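Local coordinates for protein 2,3,4,5-tetrahydropyridine-2,6-dicarboxylate N-succinyltransferase (Campylobacter jejuni, PDB 2RIJ) that probably catalyses transfer of a succinyl group from succinyl-CoA to tetrahydrodipicolinate, opening its ring in the succinylase route of lysine biosynthesis, at residues L50-Y53 against E54-G58; L101-D104 against G105-N108. All blocks are in the same frame, centred on the assembly; numbering follows the deposited sequence.

Contact 1. Residues L50-Y53 against E54-G58; sequences LINY and EQNFG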
loop_
_atom_site.group_PDB
_atom_site.type_symbol
_atom_site.label_atom_id
_atom_site.label_comp_id
_atom_site.label_asym_id
_atom_site.label_seq_id
_atom_site.Cartn_x
_atom_site.Cartn_y
_atom_site.Cartn_z
ATOM N N LEU A 50 -40.147 44.045 -10.361
ATOM C CA LEU A 50 -40.585 43.432 -11.628
ATOM C C LEU A 50 -39.414 43.448 -12.594
ATOM O O LEU A 50 -38.787 44.488 -12.791
ATOM C CB LEU A 50 -41.739 44.209 -12.275
ATOM C CG LEU A 50 -43.149 44.160 -11.691
ATOM C CD1 LEU A 50 -44.036 45.237 -12.369
ATOM C CD2 LEU A 50 -43.762 42.752 -11.801
ATOM N N ILE A 51 -39.112 42.293 -13.166
ATOM C CA ILE A 51 -38.078 42.133 -14.163
ATOM C C ILE A 51 -38.735 41.660 -15.435
ATOM O O ILE A 51 -39.513 40.691 -15.454
ATOM C CB ILE A 51 -37.039 41.039 -13.733
ATOM C CG1 ILE A 51 -36.454 41.354 -12.378
ATOM C CG2 ILE A 51 -35.943 40.841 -14.790
ATOM C CD1 ILE A 51 -35.596 42.637 -12.401
ATOM N N ASN A 52 -38.394 42.337 -16.511
ATOM C CA ASN A 52 -38.897 41.991 -17.828
ATOM C C ASN A 52 -37.711 41.433 -18.607
ATOM O O ASN A 52 -36.633 42.059 -18.648
ATOM C CB ASN A 52 -39.476 43.225 -18.516
ATOM C CG ASN A 52 -40.705 43.768 -17.821
ATOM O OD1 ASN A 52 -41.805 43.288 -18.040
ATOM N ND2 ASN A 52 -40.523 44.789 -17.002
ATOM N N TYR A 53 -37.867 40.232 -19.155
ATOM C CA TYR A 53 -36.823 39.633 -20.014
ATOM C C TYR A 53 -37.475 39.187 -21.305
ATOM O O TYR A 53 -38.336 38.341 -21.282
ATOM C CB TYR A 53 -36.129 38.447 -19.349
ATOM C CG TYR A 53 -35.067 37.859 -20.233
ATOM C CD1 TYR A 53 -33.888 38.564 -20.484
ATOM C CD2 TYR A 53 -35.250 36.649 -20.857
ATOM C CE1 TYR A 53 -32.928 38.052 -21.314
ATOM C CE2 TYR A 53 -34.284 36.143 -21.725
ATOM C CZ TYR A 53 -33.145 36.859 -21.935
ATOM O OH TYR A 53 -32.190 36.391 -22.773
ATOM N N GLU A 54 -37.074 39.776 -22.419
ATOM C CA GLU A 54 -37.579 39.406 -23.745
ATOM C C GLU A 54 -39.121 39.357 -23.785
ATOM O O GLU A 54 -39.737 38.425 -24.306
ATOM C CB GLU A 54 -36.903 38.111 -24.254
ATOM C CG GLU A 54 -35.374 38.243 -24.453
ATOM C CD GLU A 54 -34.991 38.990 -25.733
ATOM O OE1 GLU A 54 -35.892 39.544 -26.392
ATOM O OE2 GLU A 54 -33.788 39.015 -26.082
ATOM N N GLN A 55 -39.743 40.422 -23.271
ATOM C CA GLN A 55 -41.181 40.481 -23.103
ATOM C C GLN A 55 -41.602 41.919 -22.858
ATOM O O GLN A 55 -40.762 42.745 -22.480
ATOM C CB GLN A 55 -41.613 39.640 -21.891
ATOM C CG GLN A 55 -41.133 40.185 -20.575
ATOM C CD GLN A 55 -41.299 39.237 -19.457
ATOM O OE1 GLN A 55 -40.414 39.092 -18.585
ATOM N NE2 GLN A 55 -42.440 38.554 -19.453
ATOM N N ASN A 56 -42.897 42.204 -23.065
ATOM C CA ASN A 56 -43.507 43.494 -22.723
ATOM C C ASN A 56 -42.767 44.634 -23.386
ATOM O O ASN A 56 -42.508 45.667 -22.775
ATOM C CB ASN A 56 -43.569 43.693 -21.201
ATOM C CG ASN A 56 -44.352 42.606 -20.516
ATOM O OD1 ASN A 56 -45.305 42.132 -21.063
ATOM N ND2 ASN A 56 -43.924 42.191 -19.336
ATOM N N PHE A 57 -42.483 44.462 -24.675
ATOM C CA PHE A 57 -41.671 45.431 -25.406
ATOM C C PHE A 57 -42.425 46.761 -25.571
ATOM O O PHE A 57 -41.799 47.804 -25.601
ATOM C CB PHE A 57 -41.238 44.900 -26.761
ATOM C CG PHE A 57 -40.411 43.654 -26.701
ATOM C CD1 PHE A 57 -39.084 43.693 -26.283
ATOM C CD2 PHE A 57 -40.950 42.435 -27.067
ATOM C CE1 PHE A 57 -38.329 42.552 -26.228
ATOM C CE2 PHE A 57 -40.178 41.280 -27.017
ATOM C CZ PHE A 57 -38.862 41.350 -26.603
ATOM N N GLY A 58 -43.752 46.705 -25.666
ATOM C CA GLY A 58 -44.584 47.917 -25.716
ATOM C C GLY A 58 -44.384 48.792 -24.490
ATOM O O GLY A 58 -44.209 50.004 -24.589
HETATM O O HOH W 1 -31.811 38.076 -24.812
#

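Contact 2. Residues L101-D104 against G105-N108; sequences LEED and GHQN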
loop_
_atom_site.group_PDB
_atom_site.type_symbol
_atom_site.label_atom_id
_atom_site.label_comp_id
_atom_site.label_asym_id
_atom_site.label_seq_id
_atom_site.Cartn_x
_atom_site.Cartn_y
_atom_site.Cartn_z
ATOM N N LEU A 101 -56.048 51.470 -17.723
ATOM C CA LEU A 101 -55.940 51.858 -16.309
ATOM C C LEU A 101 -57.028 51.270 -15.398
ATOM O O LEU A 101 -56.809 51.099 -14.202
ATOM C CB LEU A 101 -55.874 53.379 -16.171
ATOM C CG LEU A 101 -54.667 54.072 -16.808
ATOM C CD1 LEU A 101 -54.743 55.607 -16.657
ATOM C CD2 LEU A 101 -53.352 53.552 -16.235
ATOM N N GLU A 102 -58.180 50.912 -15.954
ATOM C CA GLU A 102 -59.267 50.364 -15.142
ATOM C C GLU A 102 -59.281 48.838 -15.172
ATOM O O GLU A 102 -60.215 48.211 -14.682
ATOM C CB GLU A 102 -60.621 50.949 -15.600
ATOM C CG GLU A 102 -60.716 52.482 -15.507
ATOM N N GLU A 103 -58.239 48.241 -15.738
ATOM C CA GLU A 103 -58.117 46.799 -15.830
ATOM C C GLU A 103 -57.096 46.260 -14.856
ATOM O O GLU A 103 -56.163 46.961 -14.451
ATOM C CB GLU A 103 -57.665 46.407 -17.214
ATOM C CG GLU A 103 -58.646 46.766 -18.295
ATOM C CD GLU A 103 -58.210 46.260 -19.645
ATOM O OE1 GLU A 103 -57.031 45.843 -19.788
ATOM O OE2 GLU A 103 -59.041 46.291 -20.581
ATOM N N ASP A 104 -57.264 44.994 -14.507
ATOM C CA ASP A 104 -56.361 44.341 -13.559
ATOM C C ASP A 104 -55.297 43.535 -14.269
ATOM O O ASP A 104 -55.460 43.128 -15.424
ATOM C CB ASP A 104 -57.126 43.411 -12.612
ATOM C CG ASP A 104 -58.122 44.152 -11.721
ATOM O OD1 ASP A 104 -57.849 45.308 -11.310
ATOM O OD2 ASP A 104 -59.196 43.564 -11.435
ATOM N N GLY A 105 -54.191 43.326 -13.568
ATOM C CA GLY A 105 -53.157 42.409 -14.015
ATOM C C GLY A 105 -52.104 42.903 -14.989
ATOM O O GLY A 105 -51.412 42.088 -15.633
ATOM N N HIS A 106 -51.990 44.219 -15.136
ATOM C CA HIS A 106 -50.965 44.790 -15.993
ATOM C C HIS A 106 -49.870 45.258 -15.045
ATOM O O HIS A 106 -49.937 46.333 -14.460
ATOM C CB HIS A 106 -51.515 45.963 -16.785
ATOM C CG HIS A 106 -52.667 45.623 -17.654
ATOM N ND1 HIS A 106 -52.532 44.918 -18.825
ATOM C CD2 HIS A 106 -53.981 45.921 -17.538
ATOM C CE1 HIS A 106 -53.718 44.778 -19.389
ATOM N NE2 HIS A 106 -54.614 45.379 -18.627
ATOM N N GLN A 107 -48.852 44.440 -14.881
ATOM C CA GLN A 107 -47.951 44.604 -13.768
ATOM C C GLN A 107 -47.047 45.823 -13.876
ATOM O O GLN A 107 -46.775 46.474 -12.888
ATOM C CB GLN A 107 -47.109 43.355 -13.638
ATOM C CG GLN A 107 -47.889 42.140 -13.139
ATOM C CD GLN A 107 -46.949 41.105 -12.623
ATOM O OE1 GLN A 107 -46.253 40.443 -13.405
ATOM N NE2 GLN A 107 -46.865 40.990 -11.289
ATOM N N ASN A 108 -46.578 46.108 -15.077
ATOM C CA ASN A 108 -45.748 47.268 -15.330
ATOM C C ASN A 108 -46.568 48.527 -15.105
ATOM O O ASN A 108 -46.043 49.516 -14.603
ATOM C CB ASN A 108 -45.159 47.261 -16.740
ATOM C CG ASN A 108 -44.051 46.224 -16.916
ATOM O OD1 ASN A 108 -43.014 46.280 -16.255
ATOM N ND2 ASN A 108 -44.266 45.291 -17.821
HETATM O O HOH W 2 -53.481 46.503 -14.076
#

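Contact 1. Residues L50-Y53 against E54-G58
N52 and N56 join amide to amide where the chain leaves a short strand and turns into a helix. N56 ND2 donates to N52 OD1 at 2.7 Å, almost straight at the hydrogen (174°), with the acceptor in the plane of the N56 amide; the two amide planes stand 79° apart. The second hydrogen bond runs from backbone to side chain: Y53 N donates to Q55 OE1 at 2.8 Å, on a lone pair in the carbonyl plane. Q55 can fold back this way because its CG sits between the backbone N and the carbonyl carbon (chi1 67°). The same OE1 also accepts from K152 NZ, so two donors fix the end of this side chain.

Y53 and E54 meet by packing and through a water. E54 CG lies over one face of the tyrosine ring, a CH-pi contact 3.7 Å from the centroid, and a water bridges the far ends, 2.7 Å from Y53 OH and 2.5 Å from E54 OE2.

N52 pairs through its backbone with F28 of strand 27-35, I51 and Y53 pack on L147 of helix 138-149, and N56 immediately precedes helix 57-69.

Contact 2. Residues L101-D104 against G105-N108
H106 reaches back across a short loop and hydrogen-bonds the carboxylate of E103, three residues earlier, through the less common anti lone pair of the acid. H106 NE2 donates to E103 OE1 at 2.7 Å, with an angle of 155° at the hydrogen. The acceptor comes in at the ring edge, near the imidazole plane, and carboxylate and ring are nearly coplanar, 18° apart. E103 CB also lies at that edge, 3.5 Å from H106 NE2. Beyond CG the E103 chain is extended (chi2 -175°), which carries the carboxylate out to the imidazole nitrogen.

Both flat groups have a second partner. E103 OE2 forms a salt bridge with K6 NZ, so the acid is shared between a lysine and the histidine. The ring's other nitrogen, H106 ND1, is hydrogen-bonded to a bound citrate, probably from the crystallisation liquor. F100 meets the imidazole edge-to-face. With both nitrogens engaged, rotation of the ring is restrained; E103 could favour a protonated imidazole, though less so because K6 shares its charge.

The backbone of the loop is bridged by water. One molecule donates to E103 O at 2.7 Å and accepts from H106 N at 2.9 Å, linking the same two residues a second time. Between them, G105 takes a positive phi.

H106 occupies the N-cap position of helix 107-117. What results is a histidine-carboxylate pair bridging a glycine-containing loop at a helix start, on the surface of the N-terminal region and away from the predicted succinyl-CoA site.

From the N terminus, the chain first meets contact 1, where strand 52-53 gives way to helix 57-69; contact 2 comes later, where the loop after helix 87-96 runs into helix 107-117. Each closes a short local loop, and the two follow in series, neither nesting nor crossing. In space they touch: N52 ND2 lies 3.0 Å from N108 OD1 in a probable hydrogen bond, while L50 packs on Q107. Strand 52-53 of the antiparallel sheet is thus tied to the first turn of helix 107-117. Bound citrate, probably from the crystallisation liquor, lies by N56, H106 and N108, and M188 of the second subunit packs on L50 and Q107.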